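Local coordinates for aerobic respiration control sensor protein ArcB (Escherichia coli, PDB 2A0B), which serves as the ArcB sensor kinase of anaerobic repression, activating ArcA through a four-step phosphorelay in which this C-terminal HPt domain carries a phosphorylation site, at residues V46-L51 with E103-W108; D31-F36 with H110-L115; K65-A70 with H77-G82; Q54-I59 with P91-N96. All blocks are in the same frame, centred on the assembly; numbering follows the deposited sequence. Where two conformers were deposited one is given.

Interaction 1 (V46-L51 with E103-W108); sequences VLESNL and EMKEEW. With ZN (zinc ion), chain B.
L47 and E48 of helix 26-52 face M104 and K105 of helix 93-122 along one seam of the four-helix bundle that forms this histidine-containing phosphotransfer domain. E103 starts the second segment but looks elsewhere: its extended chain, with CG anti to the backbone N (chi1 -177°), carries OE2 to within 2.1 Å of the zinc ion. M104 is buried, and its methyl CE lies 4.2 Å from CD1 of L47, a light apolar touch; I66, L78 and I85 also pack on M104, so this one side chain meets three other helices of the domain. K105 comes next, out at the solvent edge. Its long straight chain crosses E48 at about a right angle, and K105 NZ makes a long salt bridge of 3.5 Å to E48 OE2. E48 and M104 each have a second conformer, so these two contacts are to be read with reserve. One helical turn beyond E103, E107 returns to the metal, the four-residue spacing placing both carboxylates on the face where NE2 of H77 completes the protein ligands from this chain. E107 binds through one oxygen: its OE2 is 2.0 Å from the zinc, whereas its OE1 stays 3.0 Å away.

Interaction 2 (D31-F36 with H110-L115); sequences DGLAVF and HDVEVL
Two antiparallel helices of the four-helix bundle, 26-52 and 93-122, meet here through four buried apolar side chains, L33 and F36 on one and V112 and L115 on the other. Over the short segments the axes run at 169° to each other and come no closer than 11.4 Å, a wide spacing that the side chains have to bridge. L33 does most of this work. It slides past L115 in the opposite direction, so that CD2 of L115 sits against both methyls of L33, with L33 CD2 at 3.6 Å. L33 CD1 also reaches toward V112 CG1, at 4.2 Å. V112 divides its branches between two partners: CG1 lies anti to the backbone N (chi1 162°) and meets L33, while CG2 comes up to the edge of the F36 ring, near its plane and 3.9 Å from CE2 of F36. Cutting L33 back to an alanine would probably open a gap between the helices and leave the CD2 methyl of L115 without its main partner across this seam. Around the contact, the F36 ring also packs on A69 and A70 of helix 56-72 and on L78 of helix 76-85, and L115 touches L12 and L75. One turn back from D31 on the same helix, K27 forms a salt bridge with it. Residues three apart on each helix, all apolar and all turned inward, make the kind of stripe by which antiparallel helices pack in the core of a four-helix bundle.

Interaction 3 (K65-A70 with H77-G82); sequences KIKGAA and HLQQLG. With ZN (zinc ion), chain B.
K67, Q79 and A70 give up the most surface where helix 56-72 packs against helix 76-85, the two arms of an antiparallel helical hairpin whose short segments run at 161° and approach to 7.7 Å. K67 and Q79 lie where the backbones are nearest, their CA atoms only 4.4 Å apart. Here the side chains cross at a slant and touch through their aliphatic stems, CG of K67 lying 3.7 Å from CG of Q79. Q79 CG also rests 3.5 Å from the carbonyl O of K67. The extended lysine chain leads away from this point, and its NZ is hydrogen-bonded to Q83 OE1. One turn along, A70 sets its CB 3.8 Å from the backbone N of Q79 and packs on CB of L78. So close an approach probably depends on G82: a CB there would point at helix 56-72 and come tightly, at 3.1 Å, against the N of K67. Beyond the hairpin, I66 carries the packing on to L47 of helix 26-52 and M104 of helix 93-122. L81 packs on E103 and E107, and H77, whose CB points away from helix 56-72, joins those two glutamates on the zinc, tying helix 76-85 to helix 93-122.

Interaction 4 (Q54-I59 with P91-N96); sequences QDKKGI and PAWEDN
K56 and I59, on the first turn of helix 56-72, meet the six-membered ring of W93, at the start of helix 93-122. The approach is slanting in both cases. K56 brings CG to 3.7 Å from CH2 of W93, and a bend at chi3 (-106°) swings the end of the chain toward the ring, so that K56 CE comes to 3.8 Å from W93 CZ3. I59 contributes a branch methyl, its CG2 lying 4.0 Å from CZ2 of W93. E94 follows W93 along the helix, and its carboxylate oxygen OE2 stands 4.6 Å from NZ of K56: opposite charges near each other but not in contact, which probably adds a mild attraction. The indole is fixed from its other end, where NE1 of W93 donates a hydrogen bond to the backbone O of I85. An alanine in place of W93 would probably open a gap beside K56 and I59 and leave the O of I85 without this N-H partner. The turn that presents K56 and I59 is itself well defined. Q54, the first residue to leave helical phi/psi after helix 26-52, has positive phi and closes that helix in a Schellman motif; D55 is the N-cap of the next, its OD1 accepting from G58 N at 3.0 Å from well above the carboxylate plane. Farther out, P88 touches both K56 and W93, and W100 packs on the indole. I59 reaches N50 and L51 of helix 26-52 and V97 of helix 93-122, while the bond to I85 brings in the end of helix 76-85.

In the fold
Interactions 1 and 2 are two levels of the same helix pair, 26-52 with 93-122, their centres 17 Å apart, while interaction 3 lies nearer the centre of the molecule, about 12 Å from the first and 13 Å from the second. Zinc links interactions 1 and 3, and CE1 of F36 in interaction 2 comes within 3.6 Å of the N of A70 in interaction 3. Interaction 4 lies toward the opposite end from interaction 2, with centres 27 Å apart; it joins interaction 1 where N50 O probably accepts from D55 N at 3.0 Å. The phosphorylation site H64 is within about 9 Å of L47 and I59, and about 5 Å of K67, measured between side chains.

Interaction 1 (V46-L51 with E103-W108)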
loop_
_atom_site.group_PDB
_atom_site.type_symbol
_atom_site.label_atom_id
_atom_site.label_comp_id
_atom_site.label_asym_id
_atom_site.label_seq_id
_atom_site.Cartn_x
_atom_site.Cartn_y
_atom_site.Cartn_z
ATOM N N VAL A 46 -12.767 4.164 -3.513
ATOM C CA VAL A 46 -13.143 5.231 -2.600
ATOM C C VAL A 46 -12.184 6.411 -2.753
ATOM O O VAL A 46 -12.657 7.552 -2.739
ATOM C CB VAL A 46 -13.160 4.766 -1.124
ATOM C CG1 VAL A 46 -13.295 5.919 -0.145
ATOM C CG2 VAL A 46 -14.332 3.782 -0.977
ATOM N N LEU A 47 -10.880 6.194 -2.899
ATOM C CA LEU A 47 -9.931 7.254 -3.147
ATOM C C LEU A 47 -10.372 8.058 -4.404
ATOM O O LEU A 47 -10.397 9.284 -4.288
ATOM C CB LEU A 47 -8.495 6.825 -3.470
ATOM C CG LEU A 47 -7.547 6.599 -2.311
ATOM C CD1 LEU A 47 -6.246 5.994 -2.819
ATOM C CD2 LEU A 47 -7.303 7.914 -1.552
ATOM N N GLU A 48 -10.653 7.326 -5.448
ATOM C CA GLU A 48 -11.025 8.004 -6.713
ATOM C C GLU A 48 -12.302 8.786 -6.588
ATOM O O GLU A 48 -12.383 9.908 -7.131
ATOM C CB GLU A 48 -11.220 6.978 -7.833
ATOM C CG GLU A 48 -10.023 6.132 -8.160
ATOM C CD GLU A 48 -9.020 6.802 -9.068
ATOM O OE1 GLU A 48 -8.947 8.043 -9.106
ATOM O OE2 GLU A 48 -8.326 6.036 -9.763
ATOM N N SER A 49 -13.320 8.241 -5.920
ATOM C CA SER A 49 -14.589 8.975 -5.845
ATOM C C SER A 49 -14.398 10.222 -4.997
ATOM O O SER A 49 -14.850 11.326 -5.360
ATOM C CB SER A 49 -15.739 8.062 -5.481
ATOM O OG SER A 49 -15.686 7.690 -4.128
ATOM N N ASN A 50 -13.565 10.146 -3.951
ATOM C CA ASN A 50 -13.278 11.326 -3.141
ATOM C C ASN A 50 -12.470 12.368 -3.929
ATOM O O ASN A 50 -12.660 13.588 -3.796
ATOM C CB ASN A 50 -12.539 10.894 -1.857
ATOM C CG ASN A 50 -13.521 10.399 -0.802
ATOM O OD1 ASN A 50 -13.403 9.305 -0.239
ATOM N ND2 ASN A 50 -14.487 11.246 -0.450
ATOM N N LEU A 51 -11.581 11.894 -4.793
ATOM C CA LEU A 51 -10.765 12.803 -5.610
ATOM C C LEU A 51 -11.747 13.568 -6.524
ATOM O O LEU A 51 -11.657 14.801 -6.552
ATOM C CB LEU A 51 -9.728 12.055 -6.419
ATOM C CG LEU A 51 -8.800 12.910 -7.291
ATOM C CD1 LEU A 51 -8.025 13.930 -6.449
ATOM C CD2 LEU A 51 -7.901 12.042 -8.139
ATOM N N GLU A 103 -1.023 6.437 -9.561
ATOM C CA GLU A 103 0.146 5.628 -9.392
ATOM C C GLU A 103 -0.227 4.368 -8.533
ATOM O O GLU A 103 0.043 3.255 -8.942
ATOM C CB GLU A 103 1.233 6.389 -8.698
ATOM C CG GLU A 103 2.488 5.577 -8.580
ATOM C CD GLU A 103 3.551 6.296 -7.832
ATOM O OE1 GLU A 103 3.576 7.583 -7.702
ATOM O OE2 GLU A 103 4.506 5.670 -7.313
ATOM N N MET A 104 -0.901 4.709 -7.437
ATOM C CA MET A 104 -1.391 3.557 -6.596
ATOM C C MET A 104 -2.303 2.639 -7.347
ATOM O O MET A 104 -2.158 1.397 -7.292
ATOM C CB MET A 104 -2.212 4.127 -5.406
ATOM C CG MET A 104 -2.802 2.947 -4.607
ATOM S SD MET A 104 -1.865 2.728 -3.060
ATOM C CE MET A 104 -2.401 4.275 -2.307
ATOM N N LYS A 105 -3.299 3.141 -8.087
ATOM C CA LYS A 105 -4.282 2.383 -8.811
ATOM C C LYS A 105 -3.576 1.464 -9.811
ATOM O O LYS A 105 -3.927 0.287 -10.006
ATOM C CB LYS A 105 -5.245 3.341 -9.516
ATOM C CG LYS A 105 -6.212 2.623 -10.470
ATOM C CD LYS A 105 -7.110 3.681 -11.117
ATOM C CE LYS A 105 -8.438 3.072 -11.548
ATOM N NZ LYS A 105 -9.181 3.999 -12.468
ATOM N N GLU A 106 -2.616 2.050 -10.530
ATOM C CA GLU A 106 -1.951 1.295 -11.587
ATOM C C GLU A 106 -1.011 0.233 -11.075
ATOM O O GLU A 106 -0.801 -0.758 -11.801
ATOM C CB GLU A 106 -1.106 2.222 -12.542
ATOM C CG GLU A 106 -2.021 3.101 -13.389
ATOM C CD GLU A 106 -1.229 4.069 -14.313
ATOM O OE1 GLU A 106 -0.064 3.840 -14.597
ATOM O OE2 GLU A 106 -1.906 5.045 -14.664
ATOM N N GLU A 107 -0.359 0.352 -9.903
ATOM C CA GLU A 107 0.658 -0.553 -9.504
ATOM C C GLU A 107 0.282 -1.553 -8.306
ATOM O O GLU A 107 1.186 -2.393 -8.240
ATOM C CB GLU A 107 1.883 0.144 -9.002
ATOM C CG GLU A 107 1.693 0.772 -7.603
ATOM C CD GLU A 107 2.992 1.342 -7.185
ATOM O OE1 GLU A 107 4.046 0.739 -6.990
ATOM O OE2 GLU A 107 2.979 2.609 -7.100
ATOM N N TRP A 108 -0.831 -1.304 -7.704
ATOM C CA TRP A 108 -0.831 -2.172 -6.445
ATOM C C TRP A 108 -0.888 -3.677 -6.725
ATOM O O TRP A 108 -0.213 -4.347 -5.900
ATOM C CB TRP A 108 -1.994 -1.713 -5.588
ATOM C CG TRP A 108 -3.351 -2.027 -6.047
ATOM C CD1 TRP A 108 -4.217 -1.276 -6.794
ATOM C CD2 TRP A 108 -4.081 -3.266 -5.847
ATOM N NE1 TRP A 108 -5.398 -1.875 -7.035
ATOM C CE2 TRP A 108 -5.303 -3.161 -6.429
ATOM C CE3 TRP A 108 -3.654 -4.431 -5.130
ATOM C CZ2 TRP A 108 -6.280 -4.173 -6.427
ATOM C CZ3 TRP A 108 -4.625 -5.436 -5.129
ATOM C CH2 TRP A 108 -5.867 -5.308 -5.739
HETATM ZN ZN ZN B . 4.746 3.610 -7.226
#

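Interaction 2 (D31-F36 with H110-L115)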
loop_
_atom_site.group_PDB
_atom_site.type_symbol
_atom_site.label_atom_id
_atom_site.label_comp_id
_atom_site.label_asym_id
_atom_site.label_seq_id
_atom_site.Cartn_x
_atom_site.Cartn_y
_atom_site.Cartn_z
ATOM N N ASP A 31 -1.936 -15.139 4.411
ATOM C CA ASP A 31 -3.327 -14.888 4.693
ATOM C C ASP A 31 -3.648 -13.370 4.728
ATOM O O ASP A 31 -4.742 -13.015 4.328
ATOM C CB ASP A 31 -3.756 -15.449 6.068
ATOM C CG ASP A 31 -3.766 -16.971 6.046
ATOM O OD1 ASP A 31 -3.750 -17.567 4.960
ATOM O OD2 ASP A 31 -3.789 -17.548 7.162
ATOM N N GLY A 32 -2.758 -12.610 5.309
ATOM C CA GLY A 32 -2.917 -11.145 5.437
ATOM C C GLY A 32 -2.922 -10.568 3.985
ATOM O O GLY A 32 -3.747 -9.716 3.744
ATOM N N LEU A 33 -1.982 -11.072 3.203
ATOM C CA LEU A 33 -1.934 -10.571 1.819
ATOM C C LEU A 33 -3.175 -10.868 1.062
ATOM O O LEU A 33 -3.683 -10.088 0.222
ATOM C CB LEU A 33 -0.687 -11.156 1.157
ATOM C CG LEU A 33 -0.325 -10.524 -0.198
ATOM C CD1 LEU A 33 -0.166 -9.012 -0.057
ATOM C CD2 LEU A 33 0.977 -11.136 -0.682
ATOM N N ALA A 34 -3.836 -12.031 1.230
ATOM C CA ALA A 34 -5.068 -12.379 0.562
ATOM C C ALA A 34 -6.183 -11.442 0.956
ATOM O O ALA A 34 -7.031 -11.029 0.160
ATOM C CB ALA A 34 -5.452 -13.836 0.856
ATOM N N VAL A 35 -6.222 -11.009 2.247
ATOM C CA VAL A 35 -7.193 -10.070 2.684
ATOM C C VAL A 35 -6.904 -8.653 2.055
ATOM O O VAL A 35 -7.865 -8.049 1.608
ATOM C CB VAL A 35 -7.239 -9.887 4.229
ATOM C CG1 VAL A 35 -8.147 -8.757 4.657
ATOM C CG2 VAL A 35 -7.778 -11.233 4.744
ATOM N N PHE A 36 -5.658 -8.333 2.005
ATOM C CA PHE A 36 -5.276 -7.003 1.391
ATOM C C PHE A 36 -5.751 -7.002 -0.062
ATOM O O PHE A 36 -6.350 -5.970 -0.454
ATOM C CB PHE A 36 -3.788 -6.834 1.499
ATOM C CG PHE A 36 -3.261 -5.513 0.946
ATOM C CD1 PHE A 36 -3.290 -4.386 1.733
ATOM C CD2 PHE A 36 -2.734 -5.504 -0.327
ATOM C CE1 PHE A 36 -2.769 -3.190 1.189
ATOM C CE2 PHE A 36 -2.254 -4.304 -0.874
ATOM C CZ PHE A 36 -2.255 -3.175 -0.099
ATOM N N HIS A 110 0.700 -5.267 -9.053
ATOM C CA HIS A 110 2.059 -5.638 -9.272
ATOM C C HIS A 110 2.909 -5.778 -8.027
ATOM O O HIS A 110 3.729 -6.644 -7.829
ATOM C CB HIS A 110 2.713 -4.640 -10.308
ATOM C CG HIS A 110 4.182 -4.731 -10.413
ATOM N ND1 HIS A 110 4.815 -5.719 -11.138
ATOM C CD2 HIS A 110 5.236 -4.017 -9.923
ATOM C CE1 HIS A 110 6.114 -5.614 -11.072
ATOM N NE2 HIS A 110 6.420 -4.569 -10.341
ATOM N N ASP A 111 2.731 -4.786 -7.086
ATOM C CA ASP A 111 3.446 -4.828 -5.830
ATOM C C ASP A 111 2.961 -6.132 -5.043
ATOM O O ASP A 111 3.940 -6.685 -4.529
ATOM C CB ASP A 111 3.050 -3.618 -4.979
ATOM C CG ASP A 111 3.717 -2.295 -5.311
ATOM O OD1 ASP A 111 3.725 -2.034 -6.564
ATOM O OD2 ASP A 111 4.299 -1.521 -4.553
ATOM N N VAL A 112 1.717 -6.421 -5.167
ATOM C CA VAL A 112 1.316 -7.712 -4.434
ATOM C C VAL A 112 1.972 -8.905 -5.078
ATOM O O VAL A 112 2.507 -9.822 -4.426
ATOM C CB VAL A 112 -0.182 -7.812 -4.475
ATOM C CG1 VAL A 112 -0.719 -9.234 -4.192
ATOM C CG2 VAL A 112 -0.876 -6.773 -3.569
ATOM N N GLU A 113 2.064 -8.918 -6.467
ATOM C CA GLU A 113 2.752 -10.065 -7.068
ATOM C C GLU A 113 4.184 -10.190 -6.719
ATOM O O GLU A 113 4.828 -11.245 -6.610
ATOM C CB GLU A 113 2.642 -9.902 -8.639
ATOM C CG GLU A 113 1.233 -10.075 -9.091
ATOM C CD GLU A 113 0.950 -9.673 -10.541
ATOM O OE1 GLU A 113 1.805 -8.992 -11.129
ATOM O OE2 GLU A 113 -0.112 -10.035 -11.032
ATOM N N VAL A 114 4.984 -9.099 -6.539
ATOM C CA VAL A 114 6.333 -9.039 -6.110
ATOM C C VAL A 114 6.453 -9.611 -4.635
ATOM O O VAL A 114 7.385 -10.347 -4.470
ATOM C CB VAL A 114 6.908 -7.603 -6.166
ATOM C CG1 VAL A 114 8.273 -7.515 -5.560
ATOM C CG2 VAL A 114 7.045 -7.262 -7.690
ATOM N N LEU A 115 5.515 -9.239 -3.817
ATOM C CA LEU A 115 5.618 -9.810 -2.408
ATOM C C LEU A 115 5.304 -11.292 -2.458
ATOM O O LEU A 115 6.079 -12.028 -1.818
ATOM C CB LEU A 115 4.667 -8.982 -1.571
ATOM C CG LEU A 115 4.484 -9.589 -0.117
ATOM C CD1 LEU A 115 5.809 -9.608 0.508
ATOM C CD2 LEU A 115 3.406 -8.740 0.557
#

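Interaction 3 (K65-A70 with H77-G82)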
loop_
_atom_site.group_PDB
_atom_site.type_symbol
_atom_site.label_atom_id
_atom_site.label_comp_id
_atom_site.label_asym_id
_atom_site.label_seq_id
_atom_site.Cartn_x
_atom_site.Cartn_y
_atom_site.Cartn_z
ATOM N N LYS A 65 -5.991 4.828 5.834
ATOM C CA LYS A 65 -6.411 3.407 5.917
ATOM C C LYS A 65 -5.498 2.520 5.084
ATOM O O LYS A 65 -4.972 1.484 5.526
ATOM C CB LYS A 65 -7.852 3.303 5.507
ATOM C CG LYS A 65 -8.634 2.035 5.841
ATOM C CD LYS A 65 -10.000 2.058 5.157
ATOM C CE LYS A 65 -10.829 3.232 5.650
ATOM N NZ LYS A 65 -12.133 3.355 4.942
ATOM N N ILE A 66 -5.214 2.985 3.827
ATOM C CA ILE A 66 -4.301 2.158 3.026
ATOM C C ILE A 66 -2.941 2.117 3.563
ATOM O O ILE A 66 -2.213 1.088 3.454
ATOM C CB ILE A 66 -4.337 2.777 1.556
ATOM C CG1 ILE A 66 -5.685 2.511 0.940
ATOM C CG2 ILE A 66 -3.233 2.146 0.736
ATOM C CD1 ILE A 66 -5.968 3.435 -0.278
ATOM N N LYS A 67 -2.310 3.173 4.122
ATOM C CA LYS A 67 -1.020 3.266 4.685
ATOM C C LYS A 67 -0.892 2.106 5.782
ATOM O O LYS A 67 0.102 1.435 5.742
ATOM C CB LYS A 67 -0.770 4.625 5.343
ATOM C CG LYS A 67 0.589 4.700 5.990
ATOM C CD LYS A 67 0.788 5.921 6.869
ATOM C CE LYS A 67 2.146 5.895 7.576
ATOM N NZ LYS A 67 2.117 7.029 8.575
ATOM N N GLY A 68 -1.933 2.153 6.592
ATOM C CA GLY A 68 -1.848 1.105 7.684
ATOM C C GLY A 68 -1.933 -0.308 7.123
ATOM O O GLY A 68 -1.170 -1.210 7.587
ATOM N N ALA A 69 -2.874 -0.539 6.246
ATOM C CA ALA A 69 -3.122 -1.840 5.602
ATOM C C ALA A 69 -1.883 -2.329 4.928
ATOM O O ALA A 69 -1.341 -3.421 5.097
ATOM C CB ALA A 69 -4.327 -1.845 4.695
ATOM N N ALA A 70 -1.296 -1.457 4.020
ATOM C CA ALA A 70 -0.075 -1.887 3.384
ATOM C C ALA A 70 1.125 -2.123 4.225
ATOM O O ALA A 70 1.937 -3.020 4.041
ATOM C CB ALA A 70 0.276 -0.756 2.321
ATOM N N HIS A 77 6.505 0.475 -0.354
ATOM C CA HIS A 77 6.252 1.641 -1.280
ATOM C C HIS A 77 4.835 2.050 -1.312
ATOM O O HIS A 77 4.468 3.274 -1.400
ATOM C CB HIS A 77 6.728 1.147 -2.666
ATOM C CG HIS A 77 6.388 2.157 -3.764
ATOM N ND1 HIS A 77 6.945 3.417 -3.701
ATOM C CD2 HIS A 77 5.556 2.052 -4.784
ATOM C CE1 HIS A 77 6.466 4.097 -4.763
ATOM N NE2 HIS A 77 5.638 3.307 -5.370
ATOM N N LEU A 78 3.834 1.176 -1.187
ATOM C CA LEU A 78 2.448 1.482 -1.104
ATOM C C LEU A 78 2.178 2.255 0.217
ATOM O O LEU A 78 1.372 3.149 0.270
ATOM C CB LEU A 78 1.447 0.334 -1.209
ATOM C CG LEU A 78 1.528 -0.494 -2.519
ATOM C CD1 LEU A 78 0.452 -1.554 -2.580
ATOM C CD2 LEU A 78 1.242 0.491 -3.696
ATOM N N GLN A 79 2.921 1.826 1.256
ATOM C CA GLN A 79 2.766 2.576 2.528
ATOM C C GLN A 79 3.229 4.043 2.427
ATOM O O GLN A 79 2.494 4.917 2.887
ATOM C CB GLN A 79 3.619 1.842 3.589
ATOM C CG GLN A 79 3.372 2.423 4.995
ATOM C CD GLN A 79 4.358 1.832 5.979
ATOM O OE1 GLN A 79 4.031 1.805 7.176
ATOM N NE2 GLN A 79 5.506 1.369 5.598
ATOM N N GLN A 80 4.309 4.209 1.685
ATOM C CA GLN A 80 4.842 5.578 1.485
ATOM C C GLN A 80 3.912 6.397 0.600
ATOM O O GLN A 80 3.637 7.587 0.908
ATOM C CB GLN A 80 6.250 5.540 0.930
ATOM C CG GLN A 80 6.866 6.935 0.782
ATOM C CD GLN A 80 6.795 7.803 2.017
ATOM O OE1 GLN A 80 6.854 7.299 3.164
ATOM N NE2 GLN A 80 6.654 9.128 1.845
ATOM N N LEU A 81 3.299 5.760 -0.417
ATOM C CA LEU A 81 2.279 6.534 -1.177
ATOM C C LEU A 81 1.100 6.977 -0.368
ATOM O O LEU A 81 0.436 7.993 -0.403
ATOM C CB LEU A 81 1.717 5.715 -2.373
ATOM C CG LEU A 81 2.607 5.664 -3.595
ATOM C CD1 LEU A 81 1.925 4.753 -4.601
ATOM C CD2 LEU A 81 2.750 7.101 -4.085
ATOM N N GLY A 82 0.658 6.034 0.575
ATOM C CA GLY A 82 -0.496 6.366 1.407
ATOM C C GLY A 82 -0.026 7.438 2.422
ATOM O O GLY A 82 -0.922 8.257 2.657
HETATM ZN ZN ZN B . 4.746 3.610 -7.226
#

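Interaction 4 (Q54-I59 with P91-N96)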
loop_
_atom_site.group_PDB
_atom_site.type_symbol
_atom_site.label_atom_id
_atom_site.label_comp_id
_atom_site.label_asym_id
_atom_site.label_seq_id
_atom_site.Cartn_x
_atom_site.Cartn_y
_atom_site.Cartn_z
ATOM N N GLN A 54 -13.644 16.197 -4.790
ATOM C CA GLN A 54 -12.725 17.137 -4.157
ATOM C C GLN A 54 -12.942 17.137 -2.665
ATOM O O GLN A 54 -12.885 18.165 -1.980
ATOM C CB GLN A 54 -12.839 18.510 -4.880
ATOM C CG GLN A 54 -12.297 18.354 -6.294
ATOM C CD GLN A 54 -12.003 19.525 -7.173
ATOM O OE1 GLN A 54 -12.378 19.522 -8.363
ATOM N NE2 GLN A 54 -11.311 20.554 -6.690
ATOM N N ASP A 55 -13.153 15.936 -2.077
ATOM C CA ASP A 55 -13.390 15.820 -0.627
ATOM C C ASP A 55 -12.056 15.519 0.042
ATOM O O ASP A 55 -11.614 14.366 0.108
ATOM C CB ASP A 55 -14.418 14.734 -0.381
ATOM C CG ASP A 55 -14.696 14.359 1.056
ATOM O OD1 ASP A 55 -14.119 14.906 2.002
ATOM O OD2 ASP A 55 -15.527 13.457 1.308
ATOM N N LYS A 56 -11.339 16.526 0.522
ATOM C CA LYS A 56 -10.037 16.410 1.111
ATOM C C LYS A 56 -10.014 15.510 2.354
ATOM O O LYS A 56 -9.116 14.666 2.430
ATOM C CB LYS A 56 -9.443 17.787 1.446
ATOM C CG LYS A 56 -8.124 17.660 2.182
ATOM C CD LYS A 56 -7.728 18.960 2.860
ATOM C CE LYS A 56 -6.599 19.597 2.084
ATOM N NZ LYS A 56 -6.207 20.913 2.696
ATOM N N LYS A 57 -11.015 15.625 3.217
ATOM C CA LYS A 57 -11.048 14.765 4.408
ATOM C C LYS A 57 -11.201 13.300 3.991
ATOM O O LYS A 57 -10.594 12.434 4.629
ATOM C CB LYS A 57 -12.158 15.207 5.359
ATOM C CG LYS A 57 -12.623 14.168 6.365
ATOM C CD LYS A 57 -13.352 14.799 7.555
ATOM C CE LYS A 57 -14.210 13.737 8.241
ATOM N NZ LYS A 57 -13.587 13.218 9.491
ATOM N N GLY A 58 -12.019 13.037 2.999
ATOM C CA GLY A 58 -12.278 11.687 2.479
ATOM C C GLY A 58 -11.011 11.096 1.899
ATOM O O GLY A 58 -10.630 9.941 2.103
ATOM N N ILE A 59 -10.255 11.894 1.095
ATOM C CA ILE A 59 -9.007 11.437 0.550
ATOM C C ILE A 59 -7.969 11.154 1.618
ATOM O O ILE A 59 -7.311 10.106 1.568
ATOM C CB ILE A 59 -8.370 12.496 -0.423
ATOM C CG1 ILE A 59 -9.320 12.723 -1.606
ATOM C CG2 ILE A 59 -6.962 12.100 -0.831
ATOM C CD1 ILE A 59 -8.828 13.973 -2.388
ATOM N N PRO A 91 3.811 20.822 0.649
ATOM C CA PRO A 91 3.619 21.856 -0.410
ATOM C C PRO A 91 3.113 21.294 -1.732
ATOM O O PRO A 91 2.338 21.951 -2.455
ATOM C CB PRO A 91 5.035 22.375 -0.598
ATOM C CG PRO A 91 5.800 22.070 0.631
ATOM C CD PRO A 91 5.157 20.807 1.199
ATOM N N ALA A 92 3.565 20.105 -2.124
ATOM C CA ALA A 92 3.150 19.499 -3.400
ATOM C C ALA A 92 1.843 18.756 -3.372
ATOM O O ALA A 92 1.331 18.176 -4.313
ATOM C CB ALA A 92 4.251 18.547 -3.838
ATOM N N TRP A 93 1.136 18.643 -2.189
ATOM C CA TRP A 93 -0.059 17.841 -2.107
ATOM C C TRP A 93 -1.161 18.114 -3.097
ATOM O O TRP A 93 -1.690 17.286 -3.800
ATOM C CB TRP A 93 -0.641 17.856 -0.632
ATOM C CG TRP A 93 -1.742 16.865 -0.387
ATOM C CD1 TRP A 93 -1.524 15.557 0.089
ATOM C CD2 TRP A 93 -3.127 16.985 -0.560
ATOM N NE1 TRP A 93 -2.751 14.974 0.216
ATOM C CE2 TRP A 93 -3.784 15.758 -0.162
ATOM C CE3 TRP A 93 -3.988 18.014 -0.994
ATOM C CZ2 TRP A 93 -5.147 15.616 -0.229
ATOM C CZ3 TRP A 93 -5.347 17.831 -1.047
ATOM C CH2 TRP A 93 -5.963 16.619 -0.684
ATOM N N GLU A 94 -1.552 19.423 -3.241
ATOM C CA GLU A 94 -2.624 19.726 -4.171
ATOM C C GLU A 94 -2.190 19.405 -5.638
ATOM O O GLU A 94 -3.086 18.926 -6.339
ATOM C CB GLU A 94 -2.909 21.249 -4.067
ATOM C CG GLU A 94 -3.749 21.613 -2.854
ATOM C CD GLU A 94 -5.226 21.335 -2.957
ATOM O OE1 GLU A 94 -5.780 21.106 -4.053
ATOM O OE2 GLU A 94 -5.940 21.341 -1.915
ATOM N N ASP A 95 -0.932 19.640 -5.897
ATOM C CA ASP A 95 -0.491 19.380 -7.295
ATOM C C ASP A 95 -0.420 17.884 -7.621
ATOM O O ASP A 95 -0.559 17.465 -8.753
ATOM C CB ASP A 95 0.908 19.877 -7.532
ATOM C CG ASP A 95 0.997 21.452 -7.751
ATOM O OD1 ASP A 95 -0.090 21.939 -7.937
ATOM O OD2 ASP A 95 2.170 21.712 -7.489
ATOM N N ASN A 96 -0.053 17.078 -6.588
ATOM C CA ASN A 96 0.325 15.703 -6.878
ATOM C C ASN A 96 -0.614 14.644 -6.289
ATOM O O ASN A 96 -0.440 13.511 -6.779
ATOM C CB ASN A 96 1.714 15.539 -6.224
ATOM C CG ASN A 96 2.838 16.167 -7.053
ATOM O OD1 ASN A 96 2.493 16.528 -8.183
ATOM N ND2 ASN A 96 4.033 16.214 -6.519
#